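PDB 3T7V: 3-methylornithine synthase from Methanosarcina barkeri, which catalyses the radical-based isomerization of L-lysine to (3R)-3-methyl-D-ornithine, a step in pyrrolysine biosynthesis, using a [4Fe-4S] cluster and S-adenosylmethionine. Local coordinates for residues 44-49 and 265-270; 95-100 and 132-137; 175-180 and 210-215; 195-198 and 203-206; 311-316 and 320-325. One frame throughout, in Å; residues are numbered along the deposited sequence.

Contact 1: 44-49 and 265-270; sequences YSAARK and LRLMFP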
# COMPACT_ATOMS: atom_id res chain seq x y z
N TYR A 44 -4.67 -2.23 19.90
CA TYR A 44 -5.53 -2.68 18.78
C TYR A 44 -6.99 -2.32 19.01
O TYR A 44 -7.64 -1.85 18.14
CB TYR A 44 -5.42 -4.18 18.53
CG TYR A 44 -4.00 -4.71 18.38
CD1 TYR A 44 -2.96 -3.90 17.81
CD2 TYR A 44 -3.67 -6.03 18.71
CE1 TYR A 44 -1.67 -4.40 17.68
CE2 TYR A 44 -2.41 -6.51 18.54
CZ TYR A 44 -1.42 -5.70 18.03
OH TYR A 44 -0.17 -6.25 17.96
N SER A 45 -7.48 -2.53 20.24
CA SER A 45 -8.86 -2.20 20.58
C SER A 45 -9.13 -0.71 20.40
O SER A 45 -10.18 -0.33 19.88
CB SER A 45 -9.14 -2.58 22.06
OG SER A 45 -10.48 -2.26 22.35
N ALA A 46 -8.20 0.16 20.82
CA ALA A 46 -8.40 1.59 20.62
C ALA A 46 -8.52 1.94 19.13
O ALA A 46 -9.35 2.76 18.70
CB ALA A 46 -7.26 2.40 21.30
N ALA A 47 -7.58 1.39 18.36
CA ALA A 47 -7.65 1.67 16.91
C ALA A 47 -8.93 1.10 16.28
O ALA A 47 -9.49 1.73 15.38
CB ALA A 47 -6.40 1.07 16.25
N ARG A 48 -9.40 -0.07 16.69
CA ARG A 48 -10.68 -0.54 16.13
C ARG A 48 -11.84 0.39 16.54
O ARG A 48 -12.75 0.59 15.74
CB ARG A 48 -10.96 -1.96 16.61
CG ARG A 48 -10.05 -3.04 16.07
CD ARG A 48 -10.62 -4.45 16.31
NE ARG A 48 -10.79 -4.76 17.76
CZ ARG A 48 -9.87 -5.29 18.53
NH1 ARG A 48 -8.64 -5.55 18.05
NH2 ARG A 48 -10.17 -5.54 19.81
N LYS A 49 -11.84 0.95 17.76
CA LYS A 49 -12.90 1.88 18.11
C LYS A 49 -12.96 3.08 17.16
O LYS A 49 -14.01 3.52 16.70
CB LYS A 49 -12.67 2.40 19.54
CG LYS A 49 -13.87 3.21 20.09
CD LYS A 49 -13.66 3.77 21.50
CE LYS A 49 -13.64 2.67 22.54
NZ LYS A 49 -13.16 3.18 23.87
N LEU A 265 -1.12 4.47 13.13
CA LEU A 265 -1.60 5.25 11.97
C LEU A 265 -3.09 5.54 12.10
O LEU A 265 -3.55 6.60 11.67
CB LEU A 265 -1.40 4.43 10.65
CG LEU A 265 0.08 4.47 10.18
CD1 LEU A 265 0.24 3.45 9.00
CD2 LEU A 265 0.54 5.83 9.73
N ARG A 266 -3.84 4.55 12.58
CA ARG A 266 -5.31 4.80 12.73
C ARG A 266 -5.57 5.89 13.77
O ARG A 266 -6.52 6.69 13.61
CB ARG A 266 -6.02 3.51 13.10
CG ARG A 266 -7.53 3.62 13.39
CD ARG A 266 -8.28 4.26 12.24
NE ARG A 266 -8.29 3.37 11.08
CZ ARG A 266 -8.54 3.77 9.83
NH1 ARG A 266 -8.81 5.02 9.53
NH2 ARG A 266 -8.41 2.89 8.83
N LEU A 267 -4.71 5.92 14.78
CA LEU A 267 -4.95 6.90 15.82
C LEU A 267 -4.49 8.29 15.36
O LEU A 267 -4.95 9.29 15.86
CB LEU A 267 -4.24 6.46 17.13
CG LEU A 267 -4.79 5.15 17.76
CD1 LEU A 267 -3.97 4.70 18.98
CD2 LEU A 267 -6.22 5.33 18.20
N MET A 268 -3.50 8.36 14.47
CA MET A 268 -3.00 9.59 13.88
C MET A 268 -3.81 10.11 12.68
O MET A 268 -3.85 11.31 12.46
CB MET A 268 -1.55 9.43 13.36
CG MET A 268 -0.57 9.26 14.50
SD MET A 268 1.11 9.19 13.73
CE MET A 268 1.29 10.87 13.01
N PHE A 269 -4.35 9.20 11.85
CA PHE A 269 -5.09 9.53 10.67
C PHE A 269 -6.46 8.84 10.74
O PHE A 269 -6.79 7.89 9.97
CB PHE A 269 -4.35 8.96 9.44
CG PHE A 269 -2.96 9.48 9.27
CD1 PHE A 269 -1.84 8.82 9.76
CD2 PHE A 269 -2.75 10.65 8.47
CE1 PHE A 269 -0.52 9.34 9.59
CE2 PHE A 269 -1.45 11.16 8.31
CZ PHE A 269 -0.33 10.51 8.85
N PRO A 270 -7.31 9.23 11.67
CA PRO A 270 -8.47 8.47 12.02
C PRO A 270 -9.46 8.30 10.84
O PRO A 270 -10.15 7.27 10.78
CB PRO A 270 -9.10 9.23 13.20
CG PRO A 270 -8.45 10.57 13.12
CD PRO A 270 -7.08 10.36 12.59

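Contact 2: 95-100 and 132-137; sequences EIKETC and VQIVKE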
# COMPACT_ATOMS: atom_id res chain seq x y z
N GLU A 95 -3.39 -9.77 -22.73
CA GLU A 95 -3.38 -10.28 -21.35
C GLU A 95 -3.99 -9.26 -20.39
O GLU A 95 -4.70 -9.69 -19.43
CB GLU A 95 -1.90 -10.49 -20.89
CG GLU A 95 -1.26 -11.75 -21.53
CD GLU A 95 0.21 -12.02 -21.09
OE1 GLU A 95 1.04 -11.16 -21.40
OE2 GLU A 95 0.50 -13.10 -20.47
N ILE A 96 -3.82 -7.96 -20.64
CA ILE A 96 -4.45 -6.95 -19.77
C ILE A 96 -5.97 -7.00 -19.94
O ILE A 96 -6.68 -6.98 -18.96
CB ILE A 96 -3.88 -5.55 -20.11
CG1 ILE A 96 -2.39 -5.52 -19.69
CG2 ILE A 96 -4.74 -4.44 -19.44
CD1 ILE A 96 -1.51 -4.42 -20.26
N LYS A 97 -6.43 -7.11 -21.17
CA LYS A 97 -7.87 -7.16 -21.38
C LYS A 97 -8.47 -8.45 -20.79
O LYS A 97 -9.54 -8.39 -20.14
CB LYS A 97 -8.21 -7.05 -22.90
CG LYS A 97 -8.04 -5.63 -23.39
CD LYS A 97 -8.37 -5.56 -24.86
CE LYS A 97 -8.17 -4.13 -25.36
NZ LYS A 97 -8.14 -4.08 -26.84
N GLU A 98 -7.77 -9.59 -20.91
CA GLU A 98 -8.28 -10.80 -20.31
C GLU A 98 -8.33 -10.67 -18.81
O GLU A 98 -9.31 -11.09 -18.17
CB GLU A 98 -7.45 -11.96 -20.78
CG GLU A 98 -7.77 -13.30 -20.09
CD GLU A 98 -9.17 -13.82 -20.44
OE1 GLU A 98 -9.45 -13.83 -21.68
OE2 GLU A 98 -9.96 -14.23 -19.51
N THR A 99 -7.33 -10.04 -18.22
CA THR A 99 -7.32 -9.86 -16.74
C THR A 99 -8.51 -8.98 -16.37
O THR A 99 -9.29 -9.32 -15.41
CB THR A 99 -6.03 -9.18 -16.30
OG1 THR A 99 -4.95 -10.08 -16.62
CG2 THR A 99 -6.03 -8.98 -14.81
N CYS A 100 -8.72 -7.91 -17.11
CA CYS A 100 -9.85 -7.02 -16.80
C CYS A 100 -11.19 -7.79 -16.85
O CYS A 100 -12.09 -7.54 -16.01
CB CYS A 100 -9.97 -5.86 -17.78
SG CYS A 100 -8.69 -4.62 -17.46
N VAL A 132 -3.61 3.06 -19.08
CA VAL A 132 -4.64 3.52 -18.16
C VAL A 132 -5.99 3.76 -18.86
O VAL A 132 -7.03 3.35 -18.32
CB VAL A 132 -4.16 4.86 -17.51
CG1 VAL A 132 -5.26 5.49 -16.63
CG2 VAL A 132 -2.91 4.61 -16.64
N GLN A 133 -5.96 4.31 -20.07
CA GLN A 133 -7.20 4.56 -20.81
C GLN A 133 -7.91 3.23 -21.05
O GLN A 133 -9.13 3.14 -20.87
CB GLN A 133 -6.86 5.23 -22.13
CG GLN A 133 -8.12 5.46 -23.00
CD GLN A 133 -7.82 6.10 -24.34
OE1 GLN A 133 -6.76 6.61 -24.55
NE2 GLN A 133 -8.74 5.98 -25.27
N ILE A 134 -7.21 2.19 -21.48
CA ILE A 134 -7.84 0.90 -21.78
C ILE A 134 -8.41 0.29 -20.56
O ILE A 134 -9.56 -0.21 -20.59
CB ILE A 134 -6.85 -0.05 -22.51
CG1 ILE A 134 -6.63 0.47 -23.94
CG2 ILE A 134 -7.36 -1.49 -22.51
CD1 ILE A 134 -5.42 -0.11 -24.60
N VAL A 135 -7.65 0.28 -19.46
CA VAL A 135 -8.23 -0.28 -18.25
C VAL A 135 -9.46 0.51 -17.75
O VAL A 135 -10.45 -0.08 -17.29
CB VAL A 135 -7.14 -0.34 -17.13
CG1 VAL A 135 -7.78 -0.81 -15.80
CG2 VAL A 135 -5.99 -1.30 -17.59
N LYS A 136 -9.44 1.85 -17.82
CA LYS A 136 -10.58 2.65 -17.36
C LYS A 136 -11.78 2.33 -18.28
O LYS A 136 -12.91 2.21 -17.80
CB LYS A 136 -10.24 4.12 -17.41
CG LYS A 136 -11.25 4.99 -16.67
CD LYS A 136 -11.03 4.84 -15.17
CE LYS A 136 -11.94 5.80 -14.48
NZ LYS A 136 -11.58 5.78 -12.99
N GLU A 137 -11.53 2.22 -19.60
CA GLU A 137 -12.64 1.91 -20.53
C GLU A 137 -13.24 0.52 -20.26
O GLU A 137 -14.46 0.33 -20.41
CB GLU A 137 -12.12 1.96 -21.97
CG GLU A 137 -11.91 3.36 -22.52
CD GLU A 137 -11.31 3.30 -23.93
OE1 GLU A 137 -10.92 2.17 -24.44
OE2 GLU A 137 -11.18 4.40 -24.50

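Contact 3: 175-180 and 210-215; sequences TELYRK and TGVGND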
# COMPACT_ATOMS: atom_id res chain seq x y z
N THR A 175 16.41 10.64 6.46
CA THR A 175 17.24 10.80 5.28
C THR A 175 18.44 9.86 5.21
O THR A 175 18.74 9.29 4.08
CB THR A 175 17.58 12.29 5.07
OG1 THR A 175 18.04 12.83 6.31
CG2 THR A 175 16.30 12.98 4.73
N GLU A 176 18.95 9.55 6.42
CA GLU A 176 20.10 8.64 6.55
C GLU A 176 19.69 7.23 6.08
O GLU A 176 20.46 6.47 5.48
CB GLU A 176 20.55 8.56 8.03
CG GLU A 176 20.69 9.87 8.79
CD GLU A 176 21.97 10.61 8.46
OE1 GLU A 176 22.77 10.87 9.38
OE2 GLU A 176 22.16 10.92 7.26
N LEU A 177 18.45 6.85 6.37
CA LEU A 177 18.01 5.55 5.91
C LEU A 177 17.52 5.54 4.46
O LEU A 177 17.77 4.58 3.72
CB LEU A 177 16.94 5.09 6.87
CG LEU A 177 16.33 3.74 6.62
CD1 LEU A 177 17.35 2.56 6.59
CD2 LEU A 177 15.18 3.44 7.62
N TYR A 178 16.81 6.59 4.06
CA TYR A 178 16.25 6.61 2.70
C TYR A 178 17.37 6.40 1.66
O TYR A 178 17.16 5.59 0.72
CB TYR A 178 15.59 7.97 2.48
CG TYR A 178 14.97 8.10 1.09
CD1 TYR A 178 15.72 8.62 0.04
CD2 TYR A 178 13.64 7.76 0.88
CE1 TYR A 178 15.15 8.81 -1.24
CE2 TYR A 178 13.05 7.93 -0.35
CZ TYR A 178 13.83 8.42 -1.42
OH TYR A 178 13.16 8.68 -2.65
N ARG A 179 18.51 7.07 1.80
CA ARG A 179 19.53 6.90 0.77
C ARG A 179 20.12 5.48 0.69
O ARG A 179 20.68 5.13 -0.37
CB ARG A 179 20.70 7.87 1.08
CG ARG A 179 21.38 7.61 2.41
CD ARG A 179 22.28 8.82 2.81
NE ARG A 179 23.36 9.01 1.82
CZ ARG A 179 24.52 8.30 1.84
NH1 ARG A 179 24.71 7.33 2.75
NH2 ARG A 179 25.51 8.55 0.95
N LYS A 180 19.97 4.65 1.76
CA LYS A 180 20.41 3.25 1.70
C LYS A 180 19.40 2.32 1.10
O LYS A 180 19.74 1.17 0.76
CB LYS A 180 20.66 2.70 3.18
CG LYS A 180 21.68 3.53 3.96
CD LYS A 180 21.91 2.89 5.40
CE LYS A 180 22.64 3.72 6.37
NZ LYS A 180 22.79 2.63 7.36
N THR A 210 8.72 -0.99 7.65
CA THR A 210 9.22 -1.28 8.99
C THR A 210 9.98 -2.56 8.94
O THR A 210 9.81 -3.33 8.03
CB THR A 210 8.10 -1.28 10.08
OG1 THR A 210 8.76 -1.30 11.36
CG2 THR A 210 7.18 -2.45 10.00
N GLY A 211 10.84 -2.79 9.93
CA GLY A 211 11.66 -4.00 9.93
C GLY A 211 12.88 -3.88 9.07
O GLY A 211 13.45 -4.89 8.66
N VAL A 212 13.27 -2.63 8.75
CA VAL A 212 14.31 -2.41 7.76
C VAL A 212 15.43 -1.59 8.40
O VAL A 212 16.20 -0.91 7.71
CB VAL A 212 13.68 -1.74 6.46
CG1 VAL A 212 13.33 -0.27 6.77
CG2 VAL A 212 14.46 -2.09 5.16
N GLY A 213 15.51 -1.60 9.73
CA GLY A 213 16.58 -0.94 10.49
C GLY A 213 16.10 0.38 11.06
O GLY A 213 16.91 1.16 11.60
N ASN A 214 14.81 0.68 10.89
CA ASN A 214 14.21 1.84 11.56
C ASN A 214 13.98 1.56 13.03
O ASN A 214 13.36 0.57 13.41
CB ASN A 214 12.85 2.16 10.89
CG ASN A 214 11.90 0.96 10.85
OD1 ASN A 214 12.29 -0.12 10.33
ND2 ASN A 214 10.68 1.10 11.39
N ASP A 215 14.52 2.40 13.86
CA ASP A 215 14.19 2.34 15.30
C ASP A 215 12.98 3.18 15.65
O ASP A 215 12.34 3.77 14.75
CB ASP A 215 15.47 2.71 16.16
CG ASP A 215 15.90 4.22 16.07
OD1 ASP A 215 15.41 5.03 15.20
OD2 ASP A 215 16.77 4.67 16.93

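Contact 4: 195-198 and 203-206; sequences RFAK and CVED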
# COMPACT_ATOMS: atom_id res chain seq x y z
N ARG A 195 2.80 15.91 -4.49
CA ARG A 195 2.19 17.22 -4.43
C ARG A 195 1.60 17.64 -5.76
O ARG A 195 0.46 18.16 -5.83
CB ARG A 195 3.25 18.22 -3.98
CG ARG A 195 3.50 18.03 -2.48
CD ARG A 195 4.51 19.01 -1.85
NE ARG A 195 4.29 20.37 -2.42
CZ ARG A 195 4.98 20.92 -3.43
NH1 ARG A 195 6.02 20.26 -3.98
NH2 ARG A 195 4.69 22.12 -3.85
N PHE A 196 2.34 17.38 -6.84
CA PHE A 196 1.87 17.72 -8.19
C PHE A 196 0.59 16.92 -8.48
O PHE A 196 -0.38 17.43 -9.04
CB PHE A 196 2.95 17.42 -9.25
CG PHE A 196 2.49 17.76 -10.65
CD1 PHE A 196 2.57 19.07 -11.09
CD2 PHE A 196 1.94 16.79 -11.46
CE1 PHE A 196 2.12 19.40 -12.40
CE2 PHE A 196 1.47 17.08 -12.75
CZ PHE A 196 1.56 18.40 -13.20
N ALA A 197 0.61 15.62 -8.13
CA ALA A 197 -0.55 14.78 -8.40
C ALA A 197 -1.77 15.31 -7.62
O ALA A 197 -2.88 15.39 -8.24
CB ALA A 197 -0.25 13.32 -7.96
N LYS A 198 -1.60 15.71 -6.34
CA LYS A 198 -2.77 16.24 -5.56
C LYS A 198 -3.30 17.51 -6.32
O LYS A 198 -4.51 17.72 -6.42
CB LYS A 198 -2.35 16.59 -4.16
CG LYS A 198 -2.28 15.37 -3.29
CD LYS A 198 -3.57 15.27 -2.45
CE LYS A 198 -3.32 15.68 -1.01
NZ LYS A 198 -4.57 15.56 -0.21
N CYS A 203 -6.02 11.53 -5.52
CA CYS A 203 -5.77 11.17 -4.13
C CYS A 203 -4.37 10.52 -4.08
O CYS A 203 -3.96 9.94 -5.10
CB CYS A 203 -6.80 10.10 -3.71
SG CYS A 203 -8.41 10.76 -3.46
N VAL A 204 -3.67 10.59 -2.95
CA VAL A 204 -2.29 10.05 -2.88
C VAL A 204 -2.18 9.09 -1.73
O VAL A 204 -2.83 9.26 -0.66
CB VAL A 204 -1.24 11.13 -2.89
CG1 VAL A 204 -1.39 12.02 -4.14
CG2 VAL A 204 -1.30 11.99 -1.69
N GLU A 205 -1.42 8.02 -1.95
CA GLU A 205 -1.07 7.07 -0.87
C GLU A 205 0.43 7.20 -0.63
O GLU A 205 1.24 7.12 -1.59
CB GLU A 205 -1.37 5.62 -1.32
CG GLU A 205 -1.12 4.61 -0.16
CD GLU A 205 -1.30 3.12 -0.50
OE1 GLU A 205 -1.29 2.69 -1.68
OE2 GLU A 205 -1.35 2.30 0.51
N ASP A 206 0.77 7.34 0.64
CA ASP A 206 2.17 7.28 1.09
C ASP A 206 2.32 6.07 1.95
O ASP A 206 1.33 5.46 2.40
CB ASP A 206 2.51 8.56 1.87
CG ASP A 206 4.02 8.87 1.98
OD1 ASP A 206 4.88 8.09 1.46
OD2 ASP A 206 4.30 9.99 2.54

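Contact 5: 311-316 and 320-325; sequences ANYDRD and RDRDIK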
# COMPACT_ATOMS: atom_id res chain seq x y z
N ALA A 311 6.21 -8.21 -2.36
CA ALA A 311 6.97 -8.90 -1.30
C ALA A 311 6.82 -10.41 -1.43
O ALA A 311 7.75 -11.17 -1.07
CB ALA A 311 6.53 -8.39 0.06
N ASN A 312 5.64 -10.88 -1.89
CA ASN A 312 5.48 -12.31 -2.26
C ASN A 312 5.79 -13.25 -1.07
O ASN A 312 6.60 -14.14 -1.21
CB ASN A 312 6.27 -12.70 -3.54
CG ASN A 312 5.80 -11.95 -4.75
OD1 ASN A 312 6.58 -11.15 -5.34
ND2 ASN A 312 4.57 -12.12 -5.08
N TYR A 313 5.09 -13.05 0.05
CA TYR A 313 5.32 -13.94 1.22
C TYR A 313 5.05 -15.40 0.87
O TYR A 313 5.66 -16.30 1.49
CB TYR A 313 4.44 -13.54 2.42
CG TYR A 313 3.09 -14.23 2.36
CD1 TYR A 313 2.86 -15.39 3.14
CD2 TYR A 313 2.04 -13.78 1.53
CE1 TYR A 313 1.65 -16.08 3.05
CE2 TYR A 313 0.83 -14.45 1.44
CZ TYR A 313 0.66 -15.63 2.17
OH TYR A 313 -0.52 -16.31 2.07
N ASP A 314 4.18 -15.65 -0.13
CA ASP A 314 3.71 -16.94 -0.57
C ASP A 314 4.44 -17.50 -1.79
O ASP A 314 3.93 -18.41 -2.43
CB ASP A 314 2.19 -16.86 -0.81
CG ASP A 314 1.76 -15.68 -1.73
OD1 ASP A 314 2.62 -14.82 -2.12
OD2 ASP A 314 0.55 -15.58 -1.97
N ARG A 315 5.64 -16.98 -2.08
CA ARG A 315 6.46 -17.38 -3.25
C ARG A 315 6.73 -18.85 -3.23
O ARG A 315 6.74 -19.47 -4.30
CB ARG A 315 7.79 -16.59 -3.26
CG ARG A 315 8.72 -16.72 -4.49
CD ARG A 315 9.98 -15.85 -4.31
NE ARG A 315 9.75 -14.47 -4.76
CZ ARG A 315 9.40 -14.13 -6.00
NH1 ARG A 315 9.25 -15.04 -6.97
NH2 ARG A 315 9.20 -12.86 -6.30
N ASP A 316 6.91 -19.44 -2.04
CA ASP A 316 7.19 -20.88 -1.95
C ASP A 316 6.00 -21.82 -1.81
O ASP A 316 6.20 -23.07 -1.79
CB ASP A 316 8.16 -21.13 -0.80
CG ASP A 316 9.31 -20.17 -0.82
OD1 ASP A 316 10.00 -20.10 -1.87
OD2 ASP A 316 9.50 -19.46 0.20
N ARG A 320 -1.51 -20.38 -3.81
CA ARG A 320 -1.66 -19.10 -3.16
C ARG A 320 -3.17 -18.91 -2.93
O ARG A 320 -3.97 -19.51 -3.65
CB ARG A 320 -1.13 -18.01 -4.11
CG ARG A 320 0.35 -18.12 -4.36
CD ARG A 320 0.76 -16.81 -5.07
NE ARG A 320 0.12 -16.68 -6.38
CZ ARG A 320 0.28 -15.66 -7.22
NH1 ARG A 320 1.08 -14.68 -6.89
NH2 ARG A 320 -0.36 -15.64 -8.41
N ASP A 321 -3.56 -18.10 -1.93
CA ASP A 321 -4.95 -17.86 -1.53
C ASP A 321 -4.97 -16.30 -1.44
O ASP A 321 -4.72 -15.67 -0.42
CB ASP A 321 -5.12 -18.46 -0.13
CG ASP A 321 -6.53 -18.36 0.41
OD1 ASP A 321 -7.43 -18.03 -0.38
OD2 ASP A 321 -6.73 -18.64 1.63
N ARG A 322 -5.29 -15.70 -2.57
CA ARG A 322 -5.19 -14.25 -2.81
C ARG A 322 -6.48 -13.75 -3.49
O ARG A 322 -6.48 -12.58 -3.89
CB ARG A 322 -4.01 -13.95 -3.77
CG ARG A 322 -2.62 -14.28 -3.26
CD ARG A 322 -2.15 -13.03 -2.61
NE ARG A 322 -0.69 -13.05 -2.42
CZ ARG A 322 0.12 -11.98 -2.49
NH1 ARG A 322 -0.39 -10.77 -2.70
NH2 ARG A 322 1.42 -12.14 -2.31
N ASP A 323 -7.57 -14.51 -3.57
CA ASP A 323 -8.67 -14.05 -4.46
C ASP A 323 -9.73 -13.37 -3.60
O ASP A 323 -9.85 -13.60 -2.39
CB ASP A 323 -9.28 -15.23 -5.19
CG ASP A 323 -9.72 -16.26 -4.22
OD1 ASP A 323 -10.95 -16.21 -3.95
OD2 ASP A 323 -8.84 -17.03 -3.67
N ILE A 324 -10.48 -12.51 -4.25
CA ILE A 324 -11.54 -11.76 -3.58
C ILE A 324 -12.59 -12.64 -2.86
O ILE A 324 -13.04 -12.28 -1.80
CB ILE A 324 -12.17 -10.73 -4.53
CG1 ILE A 324 -12.95 -9.71 -3.73
CG2 ILE A 324 -12.98 -11.42 -5.59
CD1 ILE A 324 -13.54 -8.61 -4.65
N LYS A 325 -12.96 -13.76 -3.46
CA LYS A 325 -14.00 -14.57 -2.84
C LYS A 325 -13.47 -15.12 -1.46
O LYS A 325 -14.24 -15.17 -0.46
CB LYS A 325 -14.44 -15.68 -3.80
CG LYS A 325 -15.21 -15.19 -5.02
CD LYS A 325 -15.57 -16.48 -5.80
CE LYS A 325 -15.80 -16.33 -7.29
NZ LYS A 325 -17.19 -15.92 -7.61
O HOH W 1 -1.31 -16.90 -0.50
O HOH W 2 -3.61 -16.02 1.99
O HOH W 3 3.12 -14.41 -4.81

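Contact 1: 44-49 and 265-270
Ala47 of helix 37-55 and Arg266 of helix 258-268 bring the two backbones close, with 5.7 Å between the CA of Ala47 and the CA of Arg266. The small alanine side permits this approach, and the contact is made of methyls and methylenes lying against backbone and against one another. Arg266 presents the base of its chain: with chi1 at 176°, CG stands opposite the backbone N and comes 3.4 Å from Ala47 O, while Ala47 CB lies 4.0 Å from Arg266 CG. One residue on, Leu267 lays CD2 over the turn of helix 37-55, 4.1 Å from Ala47 CA and 4.4 Å from Ala46 CB. The same leucine also packs on Leu43 and on Leu13 and Val17 of helix 13-18.

Beyond CG the Arg266 chain bends at chi2 and chi3, carrying the guanidinium off to the end of its own helix. There NH1 donates to Pro270 O at 2.9 Å, a bent bond (134° at the hydrogen) that arrives from above the carbonyl plane. NH1 also bonds Arg272 O, likewise just past the point where Phe269 leaves helical geometry, and NE bonds Gly293 O from farther along the chain. The arrangement is packing within the helical layer outside a TIM-type barrel: the helix that precedes strand 58-68 is set against the one that precedes strand 275-277.

Contact 2: 95-100 and 132-137
Val135 spreads its two methyls toward two residues that stand one turn apart on the facing helix, Ile96 and Cys100. Its chi1 of 175° turns CG1 away from the backbone N and keeps CG2 beside it, which separates their partners: CG2 meets Ile96 CG2 at 3.9 Å, whereas CG1 faces Cys100 SG at 4.3 Å. The Ile96 and Val135 side chains run crosswise at nearly a right angle. Ile96 touches with its short branch, CG2, which stands anti to its backbone N (chi1 -68°).

Lys97 crosses Ile134 in the same perpendicular fashion farther out. Its chain is extended beyond CG, and the aliphatic CE reaches Ile134 CG2 at 4.0 Å; the lysine thus contributes hydrocarbon to the edge of an apolar seam.

The two helices belong to successive beta-alpha units of the radical SAM barrel, with the short helix 119-123 between them: helix 93-103 leads from strand 58-68 to strand 110-115, and helix 126-139 from there to strand 143-146. Their short axes run roughly parallel, 27° apart with a negative crossing sign, and approach to 10.3 Å. Val135 also packs on Ile143 of strand 143-146, and Cys100 touches Glu138 and Leu139 farther along helix 126-139.

Some polar groups bond within their own helix. Thr99 OG1 donates to Glu95 O at 2.8 Å, and Thr99 N reaches the same oxygen from the opposite face of its carbonyl plane. On the other helix, Gln133 NE2 gives Glu137 OE2 a nearly straight bond of 3.0 Å, meeting the carboxylate from above its plane.

Contact 3: 175-180 and 210-215
Leu177, near the start of helix 175-181, leans on Val212 and Asn214 in the loop that joins strand 203-210 to helix 216-228, one of the beta-to-alpha loops of the radical SAM barrel. This helix-to-loop packing lies not far from the cofactor: the side chain of Val212 is about 5 Å from that of Phe77, which binds S-adenosylmethionine.

The apolar part rests on the two branches of a single leucine. With chi1 at -179°, Leu177 CG swings opposite the backbone N, and the forked end is put against the loop. CD2 takes both side-chain contacts, lying 4.2 Å from Val212 CG1 and 4.2 Å from Asn214 CB. CD1 instead meets backbone, 3.8 Å from Val212 O. Val212 also packs on Phe239, in the loop after strand 233-238.

Hydrogen bonds shape the loop from within, and Asn214 is at their centre. Its OD1 accepts from Val212 N at 3.1 Å, with the donor nearly along the C=O axis. Its ND2 donates to Thr210 OG1 at 3.1 Å, almost perfectly straight (178°) and in the amide plane, and bonds Thr219 OG1 of the following helix as well. Held through both ends, the amide has its rotation fixed and ties the end of the strand to the helix. By contrast, Asn214 N is buried with no partner in the model.

Gly211 and Gly213 both turn the chain at positive phi. Gly213 N bonds Asp252 OD2, while Asp215 takes the N-cap of helix 216-228, its OD1 accepting from Ser218 N.

Contact 4: 195-198 and 203-206
Val204, near the start of strand 203-210, gives up the most surface and is covered chiefly by Lys198 near the end of helix 187-200. The lysine chain passes across the valine at about a right angle, and its methylenes do the touching. Lys198 CG sits over the fork of the valine, 3.6 Å from Val204 CG1 and 3.9 Å from Val204 CG2, and Lys198 CD follows at 4.1 Å from Val204 CG2. With chi1 at -56°, Val204 has CG2 between its backbone N and carbonyl carbon and CG1 beside the N.

Lys198 bends twice, at chi2 and at chi3, both away from staggered values (-99° and -104°). The bends bring NZ round to Asp230 O, to which it hydrogen-bonds; Asp232 OD2 is a long, weak ionic partner.

The short connection between helix and strand closes a beta-alpha-beta crossover of the barrel, strand 203-210 lying parallel beside strand 163-167. Val204 faces the outer helix, whereas the next residue, Glu205, reaches into the barrel, where OE1 bonds Tyr169 OH and OE2 forms a salt bridge with Arg235 NE. Both partners bind 3-methylornithine, so Glu205 is a second-shell residue that probably helps to position them.

Ala197 completes the helix side: its CB points toward the strand and lies 4.2 Å from Val204 CG1, and the same methyl packs on Leu166 of strand 163-167.

Contact 5: 311-316 and 320-325
Arg322 grips Asp314 side-on with two nitrogens, one to each carboxylate oxygen: NE donates to OD2 and NH2 to OD1, each at 2.9 Å and nearly straight (176° and 169°). Both oxygens lie in the guanidinium plane and are met on their syn sides, though the donors stand somewhat out of the carboxylate plane. Asp314 CG sits between its backbone N and carbonyl carbon (chi1 52°), which turns the carboxylate to Arg322. NH2 of the arginine also forms a salt bridge with Asp279 OD1, and NH1 bonds Ser299 O. Bonds from NE, NH2 and NH1 fix the rotation of the guanidinium, and the two carboxylates probably balance its charge.

Waters extend the network. One water donates to Asp314 OD2 at 2.7 Å, accepts from Asp321 N and bonds Tyr313 OH; another donates to OD1 and accepts from Arg320 NH1, which also bonds Leu307 O. A third joins Tyr313 OH to Asp321 O.

Arg320 runs across the carboxylate at about a right angle, its CD 3.3 Å from Asp314 OD2. Asp314 CB rests over one face of the Tyr313 ring toward the rim, and Tyr313 leans on Leu240, which binds S-adenosylmethionine. A type I turn from Asn312 to Arg315 shapes the loop.

The whole is a second shell behind the active site: Asp279 and Ser299, held by Arg322, line the 3-methylornithine pocket, and Ala311 touches S-adenosylmethionine.

All five contacts are largely buried, but their chemistry follows their place in the barrel. Contacts 1 and 2 pack helices of the outer layer through hydrocarbon, in contact 1 partly against backbone, on opposite sides of the chain's centre with centres about 36 Å apart. Contact 4, nearest the centre, sets a helix on a barrel strand, again through hydrocarbon. Strand 203-210 joins it to contact 3: one end carries Val204, and the loop after the other end packs against helix 175-181. Only contact 5, beside the substrate and cofactor, is held across its segments by a salt bridge and waters; elsewhere the polar groups bond within a segment or to third parties.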